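Local coordinates for phosphate ABC transporter, periplasmic phosphate-binding protein (Borrelia burgdorferi, PDB 4N13) that binds inorganic phosphate with micromolar affinity as the solute-binding lipoprotein of the PstSACB ABC transporter, which imports phosphate into the cell, at residues 90-95 against 200-205; 99-104 against 205-210; 213-218 against 259-264. All coordinates share one frame; numbering follows the deposited sequence. Where two conformers were deposited one is given.

Contact 1: residues 90-95 against 200-205; sequences IFITSP and LNILSV
Ile-92 faces Ile-202 as an antiparallel non-hydrogen-bonded pair, CA to CA 4.5 Å, and Thr-93 with Asn-201 forms the hydrogen-bonded pair next to it. Thr-93 N reaches Asn-201 O at 2.9 Å, while the return bond from Asn-201 N to Thr-93 O is longer at 3.2 Å. Leu-203 N donates almost straight to Phe-91 O (2.9 Å). Beyond it the strands are joined through a water, which accepts from Phe-91 N and donates to Leu-203 O. On one face Ile-92 splits its branches: CG2 packs on Ile-202 CG1 at 3.9 Å, and CD1 reaches Leu-200 CD1 at 3.8 Å. Ile-90 CD1 lies 4.0 Å from Ile-202 CD1, the side chains crossing obliquely. On the other face Thr-93 CG2, set beside its backbone N, lies 3.8 Å from Leu-203 CD1, the side chains crossing at about a right angle. Thr-93 OG1 lies beside Asn-201 CB and donates to Ser-94 O from above the carbonyl plane. The isoleucine face of this mixed sheet, part of one lobe of a class II binding protein, is covered by helices 170-179 and 192-197, whereas Thr-93 and Leu-203 both touch Ile-184 of strand 183-188, on the other edge of strand 80-93.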
loop_
_atom_site.group_PDB
_atom_site.type_symbol
_atom_site.label_atom_id
_atom_site.label_comp_id
_atom_site.label_asym_id
_atom_site.label_seq_id
_atom_site.Cartn_x
_atom_site.Cartn_y
_atom_site.Cartn_z
ATOM N N ILE A 90 -0.081 5.402 6.912
ATOM C CA ILE A 90 0.174 6.663 7.579
ATOM C C ILE A 90 0.766 6.381 8.954
ATOM O O ILE A 90 0.593 5.295 9.517
ATOM C CB ILE A 90 -1.126 7.492 7.696
ATOM C CG1 ILE A 90 -2.119 6.845 8.659
ATOM C CG2 ILE A 90 -1.740 7.640 6.314
ATOM C CD1 ILE A 90 -3.448 7.593 8.801
ATOM N N PHE A 91 1.511 7.349 9.448
ATOM C CA PHE A 91 2.177 7.251 10.735
ATOM C C PHE A 91 1.468 8.119 11.766
ATOM O O PHE A 91 1.190 9.302 11.523
ATOM C CB PHE A 91 3.645 7.626 10.582
ATOM C CG PHE A 91 4.439 6.517 9.954
ATOM C CD1 PHE A 91 5.103 5.605 10.755
ATOM C CD2 PHE A 91 4.433 6.307 8.592
ATOM C CE1 PHE A 91 5.804 4.534 10.206
ATOM C CE2 PHE A 91 5.134 5.219 8.037
ATOM C CZ PHE A 91 5.817 4.364 8.860
ATOM N N ILE A 92 1.168 7.515 12.900
ATOM C CA ILE A 92 0.469 8.181 13.982
ATOM C C ILE A 92 1.344 8.206 15.222
ATOM O O ILE A 92 2.161 7.296 15.454
ATOM C CB ILE A 92 -0.888 7.526 14.311
ATOM C CG1 ILE A 92 -0.759 6.031 14.574
ATOM C CG2 ILE A 92 -1.864 7.774 13.153
ATOM C CD1 ILE A 92 -1.993 5.429 15.194
ATOM N N THR A 93 1.189 9.268 16.014
ATOM C CA THR A 93 1.944 9.394 17.244
ATOM C C THR A 93 1.038 9.760 18.384
ATOM O O THR A 93 -0.077 10.272 18.211
ATOM C CB THR A 93 3.075 10.452 17.156
ATOM O OG1 THR A 93 2.524 11.763 17.153
ATOM C CG2 THR A 93 3.939 10.257 15.930
ATOM N N SER A 94 1.546 9.546 19.588
ATOM C CA SER A 94 0.865 10.090 20.749
ATOM C C SER A 94 0.890 11.628 20.716
ATOM O O SER A 94 1.745 12.222 20.082
ATOM C CB SER A 94 1.455 9.513 22.016
ATOM O OG SER A 94 2.836 9.663 22.023
ATOM N N PRO A 95 -0.095 12.265 21.352
ATOM C CA PRO A 95 -0.267 13.694 21.074
ATOM C C PRO A 95 0.669 14.646 21.818
ATOM O O PRO A 95 0.611 15.839 21.577
ATOM C CB PRO A 95 -1.729 13.956 21.473
ATOM C CG PRO A 95 -2.053 12.888 22.463
ATOM C CD PRO A 95 -1.250 11.684 22.055
ATOM N N LEU A 200 -5.244 11.147 18.320
ATOM C CA LEU A 200 -3.848 10.953 17.957
ATOM C C LEU A 200 -3.452 11.934 16.877
ATOM O O LEU A 200 -4.279 12.708 16.427
ATOM C CB LEU A 200 -3.596 9.508 17.528
ATOM C CG LEU A 200 -4.067 8.500 18.577
ATOM C CD1 LEU A 200 -3.829 7.076 18.052
ATOM C CD2 LEU A 200 -3.404 8.709 19.944
ATOM N N ASN A 201 -2.170 11.970 16.534
ATOM C CA ASN A 201 -1.669 12.860 15.492
ATOM C C ASN A 201 -1.116 12.087 14.313
ATOM O O ASN A 201 -0.300 11.215 14.503
ATOM C CB ASN A 201 -0.566 13.769 16.036
ATOM C CG ASN A 201 -0.345 14.998 15.138
ATOM O OD1 ASN A 201 -1.240 15.824 14.974
ATOM N ND2 ASN A 201 0.799 15.059 14.487
ATOM N N ILE A 202 -1.541 12.446 13.103
ATOM C CA ILE A 202 -1.005 11.870 11.879
ATOM C C ILE A 202 0.132 12.752 11.382
ATOM O O ILE A 202 -0.044 13.954 11.186
ATOM C CB ILE A 202 -2.084 11.805 10.786
ATOM C CG1 ILE A 202 -3.252 10.921 11.241
ATOM C CG2 ILE A 202 -1.482 11.279 9.482
ATOM C CD1 ILE A 202 -4.512 11.081 10.437
ATOM N N LEU A 203 1.297 12.160 11.156
ATOM C CA LEU A 203 2.452 12.898 10.683
ATOM C C LEU A 203 2.365 13.207 9.199
ATOM O O LEU A 203 1.920 12.381 8.397
ATOM C CB LEU A 203 3.732 12.094 10.915
ATOM C CG LEU A 203 4.144 11.873 12.356
ATOM C CD1 LEU A 203 5.350 10.964 12.432
ATOM C CD2 LEU A 203 4.388 13.183 13.098
ATOM N N SER A 204 2.855 14.373 8.813
ATOM C CA SER A 204 3.239 14.567 7.416
ATOM C C SER A 204 4.595 13.917 7.182
ATOM O O SER A 204 5.423 13.799 8.107
ATOM C CB SER A 204 3.259 16.058 7.036
ATOM O OG SER A 204 4.183 16.811 7.798
ATOM N N VAL A 205 4.800 13.459 5.952
ATOM C CA VAL A 205 6.043 12.808 5.548
ATOM C C VAL A 205 6.610 13.616 4.388
ATOM O O VAL A 205 5.922 13.869 3.393
ATOM C CB VAL A 205 5.794 11.342 5.130
ATOM C CG1 VAL A 205 7.085 10.680 4.662
ATOM C CG2 VAL A 205 5.209 10.562 6.287
HETATM O O HOH W 1 1.775 9.631 7.788
#

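Contact 2: residues 99-104 against 205-210; sequences ITNITE and VNSTYP
Asn-206 grips Glu-104 with both ends of its side-chain amide. Its OD1 accepts from Glu-104 N at 2.9 Å, and its ND2 donates to Glu-104 OE1 at 3.0 Å. The carboxylate oxygen lies nearly in the amide plane, but is itself met on its anti side, the two planes standing 58° apart. Asn-206 N also donates to Ile-102 O (2.9 Å); with the backbone bond between Ile-102 and Ser-204 this makes the parallel pair of Ile-102 with Val-205. Val-205, which is buried, sends CG1 anti to its backbone N (chi1 178°), and this methyl packs on Glu-104 CG at 3.7 Å, the side chains crossing at about a right angle. Val-205 also opens a type I' turn that runs to Thr-208. Asn-101 reaches that turn from the neighbouring strand 101-102: its OD1 accepts from Ser-207 N at 2.8 Å, with the donor tilted out of the amide plane, and is also hydrogen-bonded to Ser-204 OG. A water donates to Thr-100 O and accepts from Tyr-209 OH. Strand 101-102 thus lies parallel beside strand 201-205, and Asn-206 meets the first turn of helix 104-111, where Thr-103 is the N-cap, its OG1 bonded to Asn-106 N.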
loop_
_atom_site.group_PDB
_atom_site.type_symbol
_atom_site.label_atom_id
_atom_site.label_comp_id
_atom_site.label_asym_id
_atom_site.label_seq_id
_atom_site.Cartn_x
_atom_site.Cartn_y
_atom_site.Cartn_z
ATOM N N ILE A 99 6.260 17.073 17.440
ATOM C CA ILE A 99 6.732 16.973 16.057
ATOM C C ILE A 99 5.528 16.668 15.163
ATOM O O ILE A 99 4.662 15.859 15.510
ATOM C CB ILE A 99 7.819 15.892 15.877
ATOM C CG1 ILE A 99 7.214 14.499 16.001
ATOM C CG2 ILE A 99 8.980 16.084 16.849
ATOM C CD1 ILE A 99 7.067 13.814 14.675
ATOM N N THR A 100 5.466 17.347 14.029
ATOM C CA THR A 100 4.350 17.206 13.100
ATOM C C THR A 100 4.750 16.624 11.747
ATOM O O THR A 100 3.896 16.160 11.004
ATOM C CB THR A 100 3.666 18.565 12.852
ATOM O OG1 THR A 100 4.572 19.452 12.195
ATOM C CG2 THR A 100 3.247 19.194 14.162
ATOM N N ASN A 101 6.045 16.642 11.466
ATOM C CA ASN A 101 6.598 16.264 10.183
ATOM C C ASN A 101 7.864 15.447 10.343
ATOM O O ASN A 101 8.607 15.645 11.301
ATOM C CB ASN A 101 6.961 17.522 9.393
ATOM C CG ASN A 101 7.534 17.203 8.022
ATOM O OD1 ASN A 101 6.861 16.616 7.172
ATOM N ND2 ASN A 101 8.801 17.556 7.804
ATOM N N ILE A 102 8.121 14.560 9.392
ATOM C CA ILE A 102 9.341 13.781 9.406
ATOM C C ILE A 102 9.719 13.469 7.967
ATOM O O ILE A 102 8.858 13.300 7.110
ATOM C CB ILE A 102 9.170 12.490 10.247
ATOM C CG1 ILE A 102 10.528 11.856 10.535
ATOM C CG2 ILE A 102 8.193 11.529 9.593
ATOM C CD1 ILE A 102 10.515 10.951 11.689
ATOM N N THR A 103 11.017 13.440 7.678
ATOM C CA THR A 103 11.464 13.003 6.361
ATOM C C THR A 103 11.446 11.475 6.301
ATOM O O THR A 103 11.538 10.793 7.339
ATOM C CB THR A 103 12.892 13.470 6.064
ATOM O OG1 THR A 103 13.768 12.940 7.056
ATOM C CG2 THR A 103 12.991 14.986 6.024
ATOM N N GLU A 104 11.369 10.931 5.091
ATOM C CA GLU A 104 11.442 9.487 4.929
ATOM C C GLU A 104 12.711 8.915 5.527
ATOM O O GLU A 104 12.683 7.851 6.135
ATOM C CB GLU A 104 11.361 9.103 3.453
ATOM C CG GLU A 104 9.941 9.011 2.913
ATOM C CD GLU A 104 9.952 8.534 1.500
ATOM O OE1 GLU A 104 10.278 9.367 0.649
ATOM O OE2 GLU A 104 9.651 7.352 1.248
ATOM N N VAL A 205 4.800 13.459 5.952
ATOM C CA VAL A 205 6.043 12.808 5.548
ATOM C C VAL A 205 6.610 13.616 4.388
ATOM O O VAL A 205 5.922 13.869 3.393
ATOM C CB VAL A 205 5.794 11.342 5.130
ATOM C CG1 VAL A 205 7.085 10.680 4.662
ATOM C CG2 VAL A 205 5.209 10.562 6.287
ATOM N N ASN A 206 7.840 14.085 4.531
ATOM C CA ASN A 206 8.450 14.979 3.531
ATOM C C ASN A 206 7.517 16.178 3.309
ATOM O O ASN A 206 7.273 16.579 2.168
ATOM C CB ASN A 206 8.713 14.291 2.187
ATOM C CG ASN A 206 9.517 13.037 2.301
ATOM O OD1 ASN A 206 10.321 12.862 3.207
ATOM N ND2 ASN A 206 9.365 12.181 1.308
ATOM N N SER A 207 6.986 16.726 4.404
ATOM C CA SER A 207 6.125 17.906 4.361
ATOM C C SER A 207 4.827 17.684 3.613
ATOM O O SER A 207 4.180 18.640 3.215
ATOM C CB SER A 207 6.872 19.113 3.799
ATOM O OG SER A 207 7.937 19.467 4.656
ATOM N N THR A 208 4.413 16.434 3.521
ATOM C CA THR A 208 3.241 16.061 2.752
ATOM C C THR A 208 2.266 15.248 3.597
ATOM O O THR A 208 2.629 14.204 4.128
ATOM C CB THR A 208 3.633 15.218 1.523
ATOM O OG1 THR A 208 4.697 15.851 0.812
ATOM C CG2 THR A 208 2.438 15.001 0.598
ATOM N N TYR A 209 1.033 15.728 3.724
ATOM C CA TYR A 209 -0.006 14.937 4.346
ATOM C C TYR A 209 -0.588 13.973 3.340
ATOM O O TYR A 209 -0.689 14.302 2.155
ATOM C CB TYR A 209 -1.102 15.835 4.918
ATOM C CG TYR A 209 -0.668 16.484 6.207
ATOM C CD1 TYR A 209 -0.600 15.752 7.390
ATOM C CD2 TYR A 209 -0.288 17.816 6.242
ATOM C CE1 TYR A 209 -0.182 16.325 8.557
ATOM C CE2 TYR A 209 0.120 18.406 7.413
ATOM C CZ TYR A 209 0.165 17.656 8.579
ATOM O OH TYR A 209 0.571 18.224 9.775
ATOM N N PRO A 210 -0.976 12.775 3.814
ATOM C CA PRO A 210 -1.557 11.752 2.945
ATOM C C PRO A 210 -3.023 12.061 2.648
ATOM O O PRO A 210 -3.877 11.963 3.509
ATOM C CB PRO A 210 -1.384 10.456 3.757
ATOM C CG PRO A 210 -1.301 10.898 5.182
ATOM C CD PRO A 210 -0.770 12.292 5.194
HETATM O O HOH W 2 1.315 16.297 11.714
#

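Contact 3: residues 213-218 against 259-264; sequences ETINSN and GFLGIK
Lys-264 lies over one face of the Asn-216 amide, its CE 3.7 Å from Asn-216 CG and nearly straight above that atom. At the amide's edge ND2 donates to Gly-262 O at 3.0 Å, a bond that is almost linear (178°) and lies in both the amide and the carbonyl planes. ND2 is also bonded to Lys-212 O, one turn back in the helix, which helps fix the rotation of the group. Its other edge brings OD1 to 3.2 Å from Ile-263 CA. The second flat group, the Glu-213 carboxylate, is approached over a face: Lys-264 NZ sits 2.9 Å from Glu-213 OE2 and 3.1 Å from Glu-213 OE1, a salt bridge whose hydrogen bond is weak. A bend in the lysine at chi4 (68°) turns NZ toward this acid. Leu-261 CD2 packs at a slant against Ile-215, touching CG2 at 3.5 Å and lying near CB and CD1 too. The contact thus joins the short helix 212-216 to the tail that follows helix 249-257. Strand 80-93 runs beside both, with Tyr-86 touching Ile-215 and Ile-263 and its backbone hydrogen-bonded to that of Leu-261.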
loop_
_atom_site.group_PDB
_atom_site.type_symbol
_atom_site.label_atom_id
_atom_site.label_comp_id
_atom_site.label_asym_id
_atom_site.label_seq_id
_atom_site.Cartn_x
_atom_site.Cartn_y
_atom_site.Cartn_z
ATOM N N GLU A 213 -5.259 13.569 -3.181
ATOM C CA GLU A 213 -4.490 14.343 -4.161
ATOM C C GLU A 213 -2.986 14.065 -4.088
ATOM O O GLU A 213 -2.321 13.884 -5.121
ATOM C CB GLU A 213 -4.738 15.844 -3.982
ATOM C CG GLU A 213 -6.156 16.302 -4.337
ATOM C CD GLU A 213 -6.518 16.110 -5.809
ATOM O OE1 GLU A 213 -5.606 16.142 -6.666
ATOM O OE2 GLU A 213 -7.728 15.942 -6.113
ATOM N N THR A 214 -2.435 14.029 -2.882
ATOM C CA THR A 214 -0.994 13.843 -2.757
ATOM C C THR A 214 -0.597 12.398 -3.014
ATOM O O THR A 214 0.522 12.128 -3.426
ATOM C CB THR A 214 -0.466 14.281 -1.387
ATOM O OG1 THR A 214 -1.061 13.457 -0.386
ATOM C CG2 THR A 214 -0.733 15.768 -1.134
ATOM N N ILE A 215 -1.499 11.460 -2.755
ATOM C CA ILE A 215 -1.188 10.071 -3.049
ATOM C C ILE A 215 -1.252 9.857 -4.570
ATOM O O ILE A 215 -0.361 9.222 -5.152
ATOM C CB ILE A 215 -2.095 9.132 -2.246
ATOM C CG1 ILE A 215 -1.726 9.239 -0.755
ATOM C CG2 ILE A 215 -1.949 7.697 -2.756
ATOM C CD1 ILE A 215 -2.779 8.683 0.212
ATOM N N ASN A 216 -2.271 10.396 -5.222
ATOM C CA ASN A 216 -2.355 10.296 -6.671
ATOM C C ASN A 216 -1.185 10.950 -7.400
ATOM O O ASN A 216 -0.735 10.449 -8.428
ATOM C CB ASN A 216 -3.682 10.843 -7.183
ATOM C CG ASN A 216 -4.732 9.752 -7.296
ATOM O OD1 ASN A 216 -4.841 9.097 -8.321
ATOM N ND2 ASN A 216 -5.452 9.499 -6.217
ATOM N N SER A 217 -0.698 12.066 -6.870
ATOM C CA SER A 217 0.429 12.764 -7.490
ATOM C C SER A 217 1.759 12.078 -7.213
ATOM O O SER A 217 2.766 12.413 -7.820
ATOM C CB SER A 217 0.512 14.203 -6.994
ATOM O OG SER A 217 1.085 14.223 -5.707
ATOM N N ASN A 218 1.755 11.134 -6.283
ATOM C CA ASN A 218 2.964 10.468 -5.786
ATOM C C ASN A 218 3.855 11.414 -4.958
ATOM O O ASN A 218 5.049 11.166 -4.774
ATOM C CB ASN A 218 3.782 9.786 -6.905
ATOM C CG ASN A 218 2.998 8.717 -7.676
ATOM O OD1 ASN A 218 1.883 8.365 -7.321
ATOM N ND2 ASN A 218 3.616 8.188 -8.750
ATOM N N GLY A 259 -12.139 -0.197 0.673
ATOM C CA GLY A 259 -11.147 0.293 1.606
ATOM C C GLY A 259 -9.848 0.793 1.028
ATOM O O GLY A 259 -8.959 1.172 1.786
ATOM N N PHE A 260 -9.723 0.789 -0.293
ATOM C CA PHE A 260 -8.511 1.274 -0.944
ATOM C C PHE A 260 -8.793 2.676 -1.456
ATOM O O PHE A 260 -9.904 3.180 -1.346
ATOM C CB PHE A 260 -8.108 0.376 -2.125
ATOM C CG PHE A 260 -7.466 -0.927 -1.745
ATOM C CD1 PHE A 260 -6.134 -1.158 -2.032
ATOM C CD2 PHE A 260 -8.206 -1.946 -1.161
ATOM C CE1 PHE A 260 -5.540 -2.355 -1.716
ATOM C CE2 PHE A 260 -7.609 -3.144 -0.829
ATOM C CZ PHE A 260 -6.271 -3.346 -1.109
ATOM N N LEU A 261 -7.781 3.314 -2.011
ATOM C CA LEU A 261 -7.906 4.662 -2.542
ATOM C C LEU A 261 -7.893 4.604 -4.054
ATOM O O LEU A 261 -7.084 3.889 -4.625
ATOM C CB LEU A 261 -6.700 5.476 -2.099
ATOM C CG LEU A 261 -6.780 6.942 -2.450
ATOM C CD1 LEU A 261 -7.845 7.625 -1.609
ATOM C CD2 LEU A 261 -5.419 7.574 -2.216
ATOM N N GLY A 262 -8.793 5.332 -4.702
ATOM C CA GLY A 262 -8.902 5.324 -6.149
ATOM C C GLY A 262 -8.042 6.362 -6.856
ATOM O O GLY A 262 -7.388 7.200 -6.241
ATOM N N ILE A 263 -8.008 6.253 -8.179
ATOM C CA ILE A 263 -7.311 7.192 -9.033
ATOM C C ILE A 263 -8.290 8.243 -9.554
ATOM O O ILE A 263 -9.490 8.131 -9.375
ATOM C CB ILE A 263 -6.689 6.469 -10.250
ATOM C CG1 ILE A 263 -7.777 5.858 -11.149
ATOM C CG2 ILE A 263 -5.666 5.431 -9.793
ATOM C CD1 ILE A 263 -7.253 5.383 -12.489
ATOM N N LYS A 264 -7.786 9.247 -10.249
ATOM C CA LYS A 264 -8.669 10.179 -10.955
ATOM C C LYS A 264 -9.188 9.591 -12.277
ATOM O O LYS A 264 -8.465 8.871 -12.972
ATOM C CB LYS A 264 -7.927 11.490 -11.189
ATOM C CG LYS A 264 -7.276 12.014 -9.917
ATOM C CD LYS A 264 -8.276 12.045 -8.764
ATOM C CE LYS A 264 -7.603 12.114 -7.406
ATOM N NZ LYS A 264 -6.908 13.399 -7.148
#

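Contacts 1 and 2 are 9 Å apart between centres and share Val-205: strand 201-205 pairs antiparallel with strand 80-93 and parallel with strand 101-102, so both lie in one sheet, and their segments alternate along the chain. Ser-204 ties them together through Asn-101 and Thr-100. Contact 3 comes later, its centre about 19 Å from that of contact 1 and 17 Å from that of contact 2, and is joined to contact 2 by a hydrogen bond between Thr-214 OG1 and Tyr-209 O. It lies nearer the middle of the molecule, beside long strands 80-93 and 223-230, which pair and probably pass between the two lobes, as the hinge strands of class II binding proteins do.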